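Local coordinates for 457aa long hypothetical protein (Pyrococcus horikoshii, PDB 2CSU), which is of unknown function but combines a Rossmann-type CoA-binding domain with two flavodoxin-like domains of the succinyl-CoA synthetase superfamily, at residues M133-D138 with I144-K149; F176-S181 with E195-T200; V307-E312 with E435-A440; P405-F410 with Y442-Q447. All coordinates share one frame; numbering follows the deposited sequence.

How the contacts relate
Contacts 1 and 2 meet on the mixed sheet that contains strands 131-134 and 175-181, where they touch directly: Met133 and Thr135 of contact 1 bond to Phe179 and Phe176 of contact 2. Contacts 3 and 4 lie in the C-terminal part of the chain, with centres about 22 to 30 Å from those of the first pair, and share helix 434-450, whose Val437 packs on Leu407. Contact 1 is partly buried and runs from selenomethionine packing to an exposed lysine beside a histidine. Contact 2 is also partly buried and turns on one lysine. Contacts 3 and 4 are buried, the former mixing aliphatic and carboxylate packing, the latter purely apolar.

Contact 1 of 4, residues M133-D138 with I144-K149; sequences MNTHVD and ITVAKK
Residues 133-136 and 144-149 run in nearly the same direction, 24° apart, and draw together from Met133 opposite Val146, with CA atoms 7.3 Å apart, to Thr135 opposite Lys149 at 5.3 Å. Strand 131-134 ends here in a short 3-10 turn, while 144-149 is mostly extended loop. Met133, a selenomethionine, stretches along the loop: SE lies 3.7 Å from Ala147 N and also touches Val146 CG2. Its side chain and that of Ile144 cross at about a right angle, Met133 CE lying 3.9 Å from Ile144 CD1. With chi1 of Thr135 at 55°, CG2 is turned opposite the carbonyl carbon and over the loop, 3.5 Å from Ala147 O, with Val146 CG2 also beside it. The hydroxyl OG1 bonds chiefly to Phe176 O on strand 175-181, with Ser177 O also within hydrogen-bonding reach, so its one proton can at most be shared. The extended chain of Lys149 brings CE to the edge of the His136 ring, in its plane, 3.4 Å from CD2. The bend at chi4 (-78°) then sets NZ, also close to CD2 but 4.1 Å from His136 NE2. The join therefore depends on shape and apolar surface, while the polar group of Thr135 is satisfied by strand 175-181.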
loop_
_atom_site.group_PDB
_atom_site.type_symbol
_atom_site.label_atom_id
_atom_site.label_comp_id
_atom_site.label_asym_id
_atom_site.label_seq_id
_atom_site.Cartn_x
_atom_site.Cartn_y
_atom_site.Cartn_z
HETATM N N MSE A 133 22.346 9.553 0.989
HETATM C CA MSE A 133 22.777 8.153 0.911
HETATM C C MSE A 133 23.298 7.765 -0.478
HETATM O O MSE A 133 22.852 8.246 -1.510
HETATM C CB MSE A 133 21.600 7.227 1.221
HETATM C CG MSE A 133 20.637 7.732 2.291
HETATM SE SE MSE A 133 19.450 6.452 2.720
HETATM C CE MSE A 133 18.459 7.390 3.888
ATOM N N ASN A 134 24.299 6.864 -0.462
ATOM C CA ASN A 134 24.662 6.134 -1.672
ATOM C C ASN A 134 24.682 4.633 -1.393
ATOM O O ASN A 134 25.693 4.056 -1.007
ATOM C CB ASN A 134 26.041 6.601 -2.134
ATOM C CG ASN A 134 26.336 6.011 -3.493
ATOM O OD1 ASN A 134 25.588 5.198 -4.020
ATOM N ND2 ASN A 134 27.471 6.450 -4.072
ATOM N N THR A 135 23.502 4.012 -1.558
ATOM C CA THR A 135 23.360 2.606 -1.208
ATOM C C THR A 135 24.344 1.728 -1.981
ATOM O O THR A 135 24.750 0.669 -1.528
ATOM C CB THR A 135 21.920 2.174 -1.494
ATOM O OG1 THR A 135 21.592 2.457 -2.850
ATOM C CG2 THR A 135 20.948 2.931 -0.588
ATOM N N HIS A 136 24.708 2.189 -3.192
ATOM C CA HIS A 136 25.598 1.385 -4.025
ATOM C C HIS A 136 26.941 1.093 -3.344
ATOM O O HIS A 136 27.597 0.086 -3.588
ATOM C CB HIS A 136 25.825 2.133 -5.337
ATOM C CG HIS A 136 26.540 1.231 -6.307
ATOM N ND1 HIS A 136 27.374 1.688 -7.272
ATOM C CD2 HIS A 136 26.470 -0.164 -6.408
ATOM C CE1 HIS A 136 27.798 0.596 -7.937
ATOM N NE2 HIS A 136 27.272 -0.528 -7.441
ATOM N N VAL A 137 27.369 2.050 -2.499
ATOM C CA VAL A 137 28.619 1.859 -1.771
ATOM C C VAL A 137 28.410 1.955 -0.256
ATOM O O VAL A 137 29.285 2.367 0.494
ATOM C CB VAL A 137 29.610 2.928 -2.235
ATOM C CG1 VAL A 137 29.897 2.763 -3.726
ATOM C CG2 VAL A 137 29.046 4.312 -1.985
ATOM N N ASP A 138 27.236 1.537 0.221
ATOM C CA ASP A 138 26.914 1.517 1.641
ATOM C C ASP A 138 27.215 2.838 2.360
ATOM O O ASP A 138 27.733 2.845 3.486
ATOM C CB ASP A 138 27.667 0.365 2.337
ATOM C CG ASP A 138 27.248 -1.015 1.825
ATOM O OD1 ASP A 138 27.939 -2.007 2.141
ATOM O OD2 ASP A 138 26.227 -1.119 1.114
ATOM N N ILE A 144 19.077 8.184 10.039
ATOM C CA ILE A 144 17.987 7.215 9.906
ATOM C C ILE A 144 18.515 5.956 9.215
ATOM O O ILE A 144 19.592 5.969 8.632
ATOM C CB ILE A 144 16.780 7.786 9.090
ATOM C CG1 ILE A 144 17.182 8.031 7.639
ATOM C CG2 ILE A 144 16.267 9.077 9.744
ATOM C CD1 ILE A 144 15.990 8.397 6.751
ATOM N N THR A 145 17.774 4.859 9.289
ATOM C CA THR A 145 18.233 3.619 8.667
ATOM C C THR A 145 18.385 3.767 7.142
ATOM O O THR A 145 17.634 4.506 6.501
ATOM C CB THR A 145 17.263 2.445 9.002
ATOM O OG1 THR A 145 17.855 1.209 8.594
ATOM C CG2 THR A 145 15.949 2.610 8.280
ATOM N N VAL A 146 19.361 3.068 6.567
ATOM C CA VAL A 146 19.623 3.138 5.132
ATOM C C VAL A 146 18.533 2.440 4.303
ATOM O O VAL A 146 17.987 1.412 4.695
ATOM C CB VAL A 146 21.021 2.508 4.790
ATOM C CG1 VAL A 146 20.945 0.987 4.845
ATOM C CG2 VAL A 146 21.496 2.976 3.423
ATOM N N ALA A 147 18.203 3.012 3.158
ATOM C CA ALA A 147 17.188 2.411 2.315
ATOM C C ALA A 147 17.807 1.184 1.648
ATOM O O ALA A 147 19.033 1.016 1.655
ATOM C CB ALA A 147 16.727 3.421 1.248
ATOM N N LYS A 148 16.972 0.318 1.085
ATOM C CA LYS A 148 17.500 -0.847 0.391
ATOM C C LYS A 148 18.174 -0.376 -0.889
ATOM O O LYS A 148 17.930 0.734 -1.358
ATOM C CB LYS A 148 16.393 -1.839 0.048
ATOM C CG LYS A 148 15.929 -2.669 1.236
ATOM C CD LYS A 148 15.042 -3.810 0.792
ATOM C CE LYS A 148 14.866 -4.843 1.893
ATOM N NZ LYS A 148 13.985 -5.957 1.427
ATOM N N LYS A 149 19.017 -1.228 -1.451
ATOM C CA LYS A 149 19.727 -0.896 -2.688
ATOM C C LYS A 149 18.761 -0.809 -3.874
ATOM O O LYS A 149 17.799 -1.553 -3.983
ATOM C CB LYS A 149 20.760 -1.995 -2.937
ATOM C CG LYS A 149 21.973 -1.496 -3.725
ATOM C CD LYS A 149 23.073 -2.553 -3.811
ATOM C CE LYS A 149 24.220 -2.132 -4.739
ATOM N NZ LYS A 149 23.824 -2.321 -6.133
#

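Contact 2 of 4, residues F176-S181 with E195-T200; sequences FSKFIS and EYLADT
Lys178 sends its aliphatic chain from strand 175-181 across to helix 190-197, where its CD overlaps Leu197 CD2 at 3.8 Å. The two side chains slide past each other in opposite directions. Farther out, Lys178 meets Tyr196 at about a right angle: CE lies at the edge of the phenol ring, near its plane, 3.6 Å from Tyr196 OH. Chi1 of Tyr196 (160°) places CG anti to the backbone N and swings the ring toward the lysine, while the hydroxyl itself bonds to Asp3. This is strand-to-helix packing within the flavodoxin-like domain, in which helix 190-197 follows strand 175-181 in the chain and leads on to strand 205-210 of the same sheet. The ammonium of Lys178 forms its salt bridge with Asp203 OD2, to which Thr200 OG1 also bonds. Ser177 OG takes the other oxygen of Asp203, and these partners together probably help to fix the carboxylate's rotation. The lysine stays extended through chi3 and turns only at chi4 (74°), which carries NZ toward Thr200. There the two side chains approach tip to tip, with Lys178 NZ 3.8 Å from Thr200 CG2, a methyl contact.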
loop_
_atom_site.group_PDB
_atom_site.type_symbol
_atom_site.label_atom_id
_atom_site.label_comp_id
_atom_site.label_asym_id
_atom_site.label_seq_id
_atom_site.Cartn_x
_atom_site.Cartn_y
_atom_site.Cartn_z
ATOM N N PHE A 176 16.609 2.561 -3.238
ATOM C CA PHE A 176 17.053 3.736 -3.959
ATOM C C PHE A 176 18.536 3.610 -4.208
ATOM O O PHE A 176 19.249 2.969 -3.433
ATOM C CB PHE A 176 16.817 4.991 -3.117
ATOM C CG PHE A 176 15.378 5.233 -2.766
ATOM C CD1 PHE A 176 14.445 5.524 -3.755
ATOM C CD2 PHE A 176 14.967 5.225 -1.435
ATOM C CE1 PHE A 176 13.115 5.811 -3.415
ATOM C CE2 PHE A 176 13.653 5.508 -1.088
ATOM C CZ PHE A 176 12.725 5.803 -2.079
ATOM N N SER A 177 18.997 4.219 -5.288
ATOM C CA SER A 177 20.417 4.232 -5.591
ATOM C C SER A 177 20.978 5.318 -4.677
ATOM O O SER A 177 21.913 5.090 -3.900
ATOM C CB SER A 177 20.631 4.606 -7.058
ATOM O OG SER A 177 19.708 5.609 -7.467
ATOM N N LYS A 178 20.378 6.505 -4.747
ATOM C CA LYS A 178 20.824 7.616 -3.911
ATOM C C LYS A 178 19.640 8.311 -3.261
ATOM O O LYS A 178 18.526 8.271 -3.778
ATOM C CB LYS A 178 21.617 8.628 -4.732
ATOM C CG LYS A 178 22.744 8.043 -5.535
ATOM C CD LYS A 178 23.516 9.131 -6.257
ATOM C CE LYS A 178 24.878 8.641 -6.723
ATOM N NZ LYS A 178 24.819 7.729 -7.901
ATOM N N PHE A 179 19.895 8.927 -2.114
ATOM C CA PHE A 179 18.890 9.656 -1.353
ATOM C C PHE A 179 19.426 11.010 -0.897
ATOM O O PHE A 179 20.505 11.131 -0.330
ATOM C CB PHE A 179 18.494 8.812 -0.139
ATOM C CG PHE A 179 17.620 9.617 0.780
ATOM C CD1 PHE A 179 16.246 9.651 0.570
ATOM C CD2 PHE A 179 18.181 10.305 1.844
ATOM C CE1 PHE A 179 15.435 10.376 1.432
ATOM C CE2 PHE A 179 17.360 11.028 2.705
ATOM C CZ PHE A 179 15.986 11.066 2.504
ATOM N N ILE A 180 18.647 12.060 -1.202
ATOM C CA ILE A 180 19.103 13.391 -0.852
ATOM C C ILE A 180 18.011 14.220 -0.183
ATOM O O ILE A 180 17.050 14.666 -0.797
ATOM C CB ILE A 180 19.572 14.096 -2.126
ATOM C CG1 ILE A 180 20.722 13.315 -2.760
ATOM C CG2 ILE A 180 20.090 15.504 -1.783
ATOM C CD1 ILE A 180 20.251 12.433 -3.916
ATOM N N SER A 181 18.163 14.373 1.140
ATOM C CA SER A 181 17.397 15.397 1.830
ATOM C C SER A 181 18.123 16.742 1.727
ATOM O O SER A 181 19.271 16.887 2.120
ATOM C CB SER A 181 17.259 14.981 3.293
ATOM O OG SER A 181 16.624 16.033 4.014
ATOM N N GLU A 195 21.492 17.802 -12.680
ATOM C CA GLU A 195 22.571 17.860 -13.658
ATOM C C GLU A 195 23.559 16.734 -13.370
ATOM O O GLU A 195 23.984 16.019 -14.271
ATOM C CB GLU A 195 23.290 19.218 -13.616
ATOM C CG GLU A 195 22.528 20.352 -14.319
ATOM C CD GLU A 195 23.217 21.711 -14.200
ATOM O OE1 GLU A 195 23.593 22.104 -13.071
ATOM O OE2 GLU A 195 23.377 22.387 -15.238
ATOM N N TYR A 196 23.927 16.568 -12.109
ATOM C CA TYR A 196 24.867 15.510 -11.758
ATOM C C TYR A 196 24.302 14.097 -12.016
ATOM O O TYR A 196 24.978 13.245 -12.599
ATOM C CB TYR A 196 25.261 15.655 -10.295
ATOM C CG TYR A 196 25.830 14.402 -9.683
ATOM C CD1 TYR A 196 27.141 13.995 -9.953
ATOM C CD2 TYR A 196 25.058 13.621 -8.824
ATOM C CE1 TYR A 196 27.667 12.844 -9.375
ATOM C CE2 TYR A 196 25.573 12.467 -8.245
ATOM C CZ TYR A 196 26.876 12.086 -8.525
ATOM O OH TYR A 196 27.377 10.938 -7.962
ATOM N N LEU A 197 23.067 13.865 -11.576
ATOM C CA LEU A 197 22.412 12.571 -11.723
ATOM C C LEU A 197 22.134 12.192 -13.168
ATOM O O LEU A 197 21.944 11.019 -13.488
ATOM C CB LEU A 197 21.104 12.561 -10.921
ATOM C CG LEU A 197 21.233 12.560 -9.395
ATOM C CD1 LEU A 197 19.884 12.842 -8.755
ATOM C CD2 LEU A 197 21.765 11.202 -8.937
ATOM N N ALA A 198 22.102 13.185 -14.047
ATOM C CA ALA A 198 21.849 12.920 -15.452
ATOM C C ALA A 198 22.891 11.975 -16.060
ATOM O O ALA A 198 22.582 11.254 -17.008
ATOM C CB ALA A 198 21.826 14.233 -16.239
ATOM N N ASP A 199 24.106 11.962 -15.513
ATOM C CA ASP A 199 25.165 11.126 -16.078
ATOM C C ASP A 199 25.646 9.887 -15.331
ATOM O O ASP A 199 26.409 9.091 -15.885
ATOM C CB ASP A 199 26.381 11.998 -16.416
ATOM C CG ASP A 199 26.084 12.988 -17.517
ATOM O OD1 ASP A 199 25.418 12.590 -18.497
ATOM O OD2 ASP A 199 26.506 14.157 -17.400
ATOM N N THR A 200 25.229 9.703 -14.089
ATOM C CA THR A 200 25.662 8.508 -13.382
ATOM C C THR A 200 25.034 7.306 -14.092
ATOM O O THR A 200 24.176 7.466 -14.956
ATOM C CB THR A 200 25.194 8.515 -11.913
ATOM O OG1 THR A 200 23.831 8.948 -11.853
ATOM C CG2 THR A 200 26.065 9.439 -11.075
#

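Contact 3 of 4, residues V307-E312 with E435-A440; sequences VLTADE and EDVASA
Glu312 and Glu435 lie side by side and point the same way, their carboxylate planes 37° apart. Glu312 bends at chi2 (-61°), and this fold in the chain lays its carboxylate along the start of helix 434-450, with OE1 3.7 Å from Glu435 CB. The charged ends do not touch: Glu312 OE2 and Glu435 OE1 remain 4.6 Å apart. The likeness of charge is probably offset in part by Lys315, which forms a salt bridge with Glu312 OE1. Nearer the backbone, Glu312 CB meets the methyl of Ala438 at 3.4 Å between the two CB atoms, a close fit made possible by the small residue. The segments belong to helices 303-314 and 434-450, packed at a crossing angle of -40° with 8.5 Å between the segment axes, within the C-terminal domain of the succinyl-CoA synthetase superfamily. One turn before Glu312, Thr309 meets Val437 at about a right angle, Thr309 CG2 lying 3.9 Å from Val437 CG1, while Thr309 OG1 bonds back to Pro305 O in its own helix. Val437 also rests on Leu407 and Met409 of strand 406-411, so it reaches both the neighbouring helix and the sheet. Glu435 packs in addition on Thr275 of the second subunit.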
loop_
_atom_site.group_PDB
_atom_site.type_symbol
_atom_site.label_atom_id
_atom_site.label_comp_id
_atom_site.label_asym_id
_atom_site.label_seq_id
_atom_site.Cartn_x
_atom_site.Cartn_y
_atom_site.Cartn_z
ATOM N N VAL A 307 -9.496 -6.903 -14.895
ATOM C CA VAL A 307 -10.430 -5.842 -15.275
ATOM C C VAL A 307 -10.038 -4.552 -14.565
ATOM O O VAL A 307 -9.987 -3.491 -15.176
ATOM C CB VAL A 307 -11.889 -6.219 -14.928
ATOM C CG1 VAL A 307 -12.188 -7.611 -15.446
ATOM C CG2 VAL A 307 -12.127 -6.129 -13.441
ATOM N N LEU A 308 -9.733 -4.649 -13.276
ATOM C CA LEU A 308 -9.312 -3.472 -12.530
ATOM C C LEU A 308 -8.061 -2.907 -13.191
ATOM O O LEU A 308 -7.972 -1.703 -13.430
ATOM C CB LEU A 308 -9.015 -3.826 -11.077
ATOM C CG LEU A 308 -10.222 -4.093 -10.180
ATOM C CD1 LEU A 308 -9.750 -4.500 -8.791
ATOM C CD2 LEU A 308 -11.097 -2.843 -10.107
ATOM N N THR A 309 -7.093 -3.766 -13.505
ATOM C CA THR A 309 -5.884 -3.258 -14.143
ATOM C C THR A 309 -6.192 -2.636 -15.500
ATOM O O THR A 309 -5.589 -1.630 -15.882
ATOM C CB THR A 309 -4.823 -4.345 -14.362
ATOM O OG1 THR A 309 -4.457 -4.944 -13.109
ATOM C CG2 THR A 309 -3.602 -3.723 -14.998
ATOM N N ALA A 310 -7.111 -3.233 -16.245
ATOM C CA ALA A 310 -7.455 -2.665 -17.552
ATOM C C ALA A 310 -8.043 -1.265 -17.339
ATOM O O ALA A 310 -7.640 -0.325 -17.994
ATOM C CB ALA A 310 -8.449 -3.563 -18.286
ATOM N N ASP A 311 -8.983 -1.126 -16.413
ATOM C CA ASP A 311 -9.573 0.178 -16.121
ATOM C C ASP A 311 -8.481 1.211 -15.857
ATOM O O ASP A 311 -8.435 2.253 -16.504
ATOM C CB ASP A 311 -10.485 0.109 -14.884
ATOM C CG ASP A 311 -11.916 -0.325 -15.215
ATOM O OD1 ASP A 311 -12.291 -0.344 -16.415
ATOM O OD2 ASP A 311 -12.677 -0.635 -14.264
ATOM N N GLU A 312 -7.608 0.905 -14.898
ATOM C CA GLU A 312 -6.521 1.790 -14.502
ATOM C C GLU A 312 -5.633 2.236 -15.645
ATOM O O GLU A 312 -5.174 3.379 -15.669
ATOM C CB GLU A 312 -5.660 1.125 -13.427
ATOM C CG GLU A 312 -6.342 0.989 -12.074
ATOM C CD GLU A 312 -6.737 2.338 -11.476
ATOM O OE1 GLU A 312 -6.100 3.362 -11.805
ATOM O OE2 GLU A 312 -7.678 2.362 -10.659
ATOM N N GLU A 435 -3.634 0.004 -9.713
ATOM C CA GLU A 435 -3.282 1.393 -10.014
ATOM C C GLU A 435 -1.779 1.626 -10.078
ATOM O O GLU A 435 -1.304 2.452 -10.857
ATOM C CB GLU A 435 -3.910 2.355 -8.992
ATOM C CG GLU A 435 -3.619 2.036 -7.534
ATOM C CD GLU A 435 -4.577 1.019 -6.968
ATOM O OE1 GLU A 435 -4.965 0.084 -7.718
ATOM O OE2 GLU A 435 -4.934 1.149 -5.770
ATOM N N ASP A 436 -1.030 0.887 -9.270
ATOM C CA ASP A 436 0.425 1.028 -9.240
ATOM C C ASP A 436 1.087 0.535 -10.524
ATOM O O ASP A 436 1.948 1.214 -11.088
ATOM C CB ASP A 436 0.991 0.266 -8.036
ATOM C CG ASP A 436 0.761 0.999 -6.713
ATOM O OD1 ASP A 436 1.251 0.518 -5.668
ATOM O OD2 ASP A 436 0.096 2.052 -6.716
ATOM N N VAL A 437 0.696 -0.646 -10.997
ATOM C CA VAL A 437 1.285 -1.173 -12.221
ATOM C C VAL A 437 0.855 -0.271 -13.395
ATOM O O VAL A 437 1.627 -0.037 -14.317
ATOM C CB VAL A 437 0.876 -2.682 -12.444
ATOM C CG1 VAL A 437 -0.625 -2.822 -12.607
ATOM C CG2 VAL A 437 1.623 -3.275 -13.651
ATOM N N ALA A 438 -0.365 0.263 -13.338
ATOM C CA ALA A 438 -0.850 1.158 -14.398
ATOM C C ALA A 438 -0.019 2.434 -14.418
ATOM O O ALA A 438 0.325 2.942 -15.481
ATOM C CB ALA A 438 -2.352 1.511 -14.182
ATOM N N SER A 439 0.310 2.961 -13.243
ATOM C CA SER A 439 1.118 4.175 -13.189
ATOM C C SER A 439 2.480 3.925 -13.798
ATOM O O SER A 439 3.021 4.778 -14.507
ATOM C CB SER A 439 1.294 4.646 -11.743
ATOM O OG SER A 439 0.055 5.008 -11.171
ATOM N N ALA A 440 3.036 2.748 -13.520
ATOM C CA ALA A 440 4.348 2.387 -14.038
ATOM C C ALA A 440 4.292 2.267 -15.542
ATOM O O ALA A 440 5.193 2.731 -16.244
ATOM C CB ALA A 440 4.830 1.063 -13.419
#

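Contact 4 of 4, residues P405-F410 with Y442-Q447; sequences PVLAMF and YALVEQ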
loop_
_atom_site.group_PDB
_atom_site.type_symbol
_atom_site.label_atom_id
_atom_site.label_comp_id
_atom_site.label_asym_id
_atom_site.label_seq_id
_atom_site.Cartn_x
_atom_site.Cartn_y
_atom_site.Cartn_z
ATOM N N PRO A 405 9.269 -3.746 -22.516
ATOM C CA PRO A 405 9.124 -3.668 -21.063
ATOM C C PRO A 405 8.138 -4.705 -20.534
ATOM O O PRO A 405 7.112 -4.983 -21.161
ATOM C CB PRO A 405 8.639 -2.235 -20.848
ATOM C CG PRO A 405 7.843 -1.960 -22.092
ATOM C CD PRO A 405 8.728 -2.540 -23.169
ATOM N N VAL A 406 8.465 -5.279 -19.382
ATOM C CA VAL A 406 7.599 -6.242 -18.718
ATOM C C VAL A 406 7.309 -5.820 -17.279
ATOM O O VAL A 406 8.200 -5.567 -16.479
ATOM C CB VAL A 406 8.300 -7.598 -18.737
ATOM C CG1 VAL A 406 7.465 -8.619 -17.968
ATOM C CG2 VAL A 406 8.478 -8.072 -20.166
ATOM N N LEU A 407 6.005 -5.697 -16.976
ATOM C CA LEU A 407 5.613 -5.332 -15.623
ATOM C C LEU A 407 4.830 -6.462 -14.957
ATOM O O LEU A 407 4.128 -7.234 -15.596
ATOM C CB LEU A 407 4.744 -4.078 -15.706
ATOM C CG LEU A 407 5.486 -2.906 -16.351
ATOM C CD1 LEU A 407 4.643 -1.630 -16.392
ATOM C CD2 LEU A 407 6.776 -2.548 -15.612
ATOM N N ALA A 408 5.006 -6.570 -13.631
ATOM C CA ALA A 408 4.307 -7.619 -12.906
ATOM C C ALA A 408 3.427 -7.047 -11.797
ATOM O O ALA A 408 3.735 -6.046 -11.163
ATOM C CB ALA A 408 5.349 -8.571 -12.314
HETATM N N MSE A 409 2.262 -7.693 -11.623
HETATM C CA MSE A 409 1.440 -7.388 -10.467
HETATM C C MSE A 409 1.007 -8.669 -9.767
HETATM O O MSE A 409 0.163 -9.416 -10.247
HETATM C CB MSE A 409 0.210 -6.615 -10.945
HETATM C CG MSE A 409 -0.446 -5.806 -9.823
HETATM SE SE MSE A 409 -2.124 -6.354 -9.483
HETATM C CE MSE A 409 -1.894 -6.795 -7.754
ATOM N N PHE A 410 1.662 -8.930 -8.624
ATOM C CA PHE A 410 1.424 -10.193 -7.935
ATOM C C PHE A 410 0.672 -9.999 -6.617
ATOM O O PHE A 410 0.898 -9.058 -5.867
ATOM C CB PHE A 410 2.778 -10.848 -7.669
ATOM C CG PHE A 410 3.137 -11.760 -8.803
ATOM C CD1 PHE A 410 3.108 -11.282 -10.106
ATOM C CD2 PHE A 410 3.512 -13.069 -8.543
ATOM C CE1 PHE A 410 3.462 -12.118 -11.154
ATOM C CE2 PHE A 410 3.867 -13.903 -9.600
ATOM C CZ PHE A 410 3.845 -13.431 -10.908
ATOM N N TYR A 442 2.241 3.718 -17.470
ATOM C CA TYR A 442 2.074 5.077 -17.974
ATOM C C TYR A 442 3.413 5.806 -18.014
ATOM O O TYR A 442 3.726 6.478 -18.992
ATOM C CB TYR A 442 1.107 5.862 -17.082
ATOM C CG TYR A 442 1.093 7.351 -17.371
ATOM C CD1 TYR A 442 0.445 7.858 -18.499
ATOM C CD2 TYR A 442 1.763 8.248 -16.537
ATOM C CE1 TYR A 442 0.463 9.229 -18.792
ATOM C CE2 TYR A 442 1.795 9.612 -16.818
ATOM C CZ TYR A 442 1.143 10.096 -17.948
ATOM O OH TYR A 442 1.187 11.438 -18.241
ATOM N N ALA A 443 4.206 5.671 -16.955
ATOM C CA ALA A 443 5.494 6.352 -16.913
ATOM C C ALA A 443 6.424 5.886 -18.028
ATOM O O ALA A 443 7.170 6.685 -18.586
ATOM C CB ALA A 443 6.160 6.163 -15.549
ATOM N N LEU A 444 6.367 4.601 -18.362
ATOM C CA LEU A 444 7.220 4.051 -19.416
ATOM C C LEU A 444 6.850 4.594 -20.803
ATOM O O LEU A 444 7.724 4.918 -21.605
ATOM C CB LEU A 444 7.149 2.513 -19.405
ATOM C CG LEU A 444 8.054 1.766 -18.397
ATOM C CD1 LEU A 444 7.531 0.354 -18.136
ATOM C CD2 LEU A 444 9.478 1.714 -18.935
ATOM N N VAL A 445 5.556 4.700 -21.087
ATOM C CA VAL A 445 5.132 5.215 -22.390
ATOM C C VAL A 445 5.465 6.703 -22.511
ATOM O O VAL A 445 6.021 7.130 -23.521
ATOM C CB VAL A 445 3.616 4.990 -22.627
ATOM C CG1 VAL A 445 3.154 5.736 -23.865
ATOM C CG2 VAL A 445 3.345 3.518 -22.810
ATOM N N GLU A 446 5.150 7.483 -21.478
ATOM C CA GLU A 446 5.433 8.916 -21.505
ATOM C C GLU A 446 6.917 9.219 -21.691
ATOM O O GLU A 446 7.280 10.141 -22.424
ATOM C CB GLU A 446 4.929 9.592 -20.231
ATOM C CG GLU A 446 3.580 10.282 -20.377
ATOM C CD GLU A 446 3.610 11.486 -21.320
ATOM O OE1 GLU A 446 2.527 11.945 -21.740
ATOM O OE2 GLU A 446 4.711 11.980 -21.635
ATOM N N GLN A 447 7.779 8.452 -21.032
ATOM C CA GLN A 447 9.201 8.732 -21.210
ATOM C C GLN A 447 9.682 8.357 -22.615
ATOM O O GLN A 447 10.619 8.931 -23.167
ATOM C CB GLN A 447 9.971 7.941 -20.151
ATOM C CG GLN A 447 11.488 8.043 -20.320
ATOM C CD GLN A 447 11.933 9.466 -20.064
ATOM O OE1 GLN A 447 11.157 10.356 -19.762
ATOM N NE2 GLN A 447 13.256 9.666 -20.224
#
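Leu444 of helix 434-450 meets Pro405 and Leu407 through one methyl, CD1. Its CB leaves the helix in the direction of the strand 406-411. CB and CG themselves stop short of the segment 405-410, each more than 4.2 Å from any of its side-chain atoms. Chi1 (-83°) together with chi2 (159°) extends CD1 toward Pro405 and Leu407, and this atom does all the close touching. On one side CD1 meets the ring of Pro405, 3.9 Å from its CB. It also meets the forked end of Leu407, with both CD1 and CD2 of Leu407 at 3.9 Å from Leu444 CD1, so the two leucines come together tip to tip. Pro405 and Leu407 are two residues apart and both direct their CB toward the helix, whereas Val406 between them points away, as in an extended backbone at the start of the strand. All three touching residues are buried, and Met371 of the adjoining parallel strand 371-377 packs against each of them. Leu407 additionally rests on Ala440 and Ala441 of the same helix. Aliphatic side chains of a helix laid over a largely parallel sheet in this way are characteristic of the three-layer alpha/beta architecture of flavodoxin-like domains.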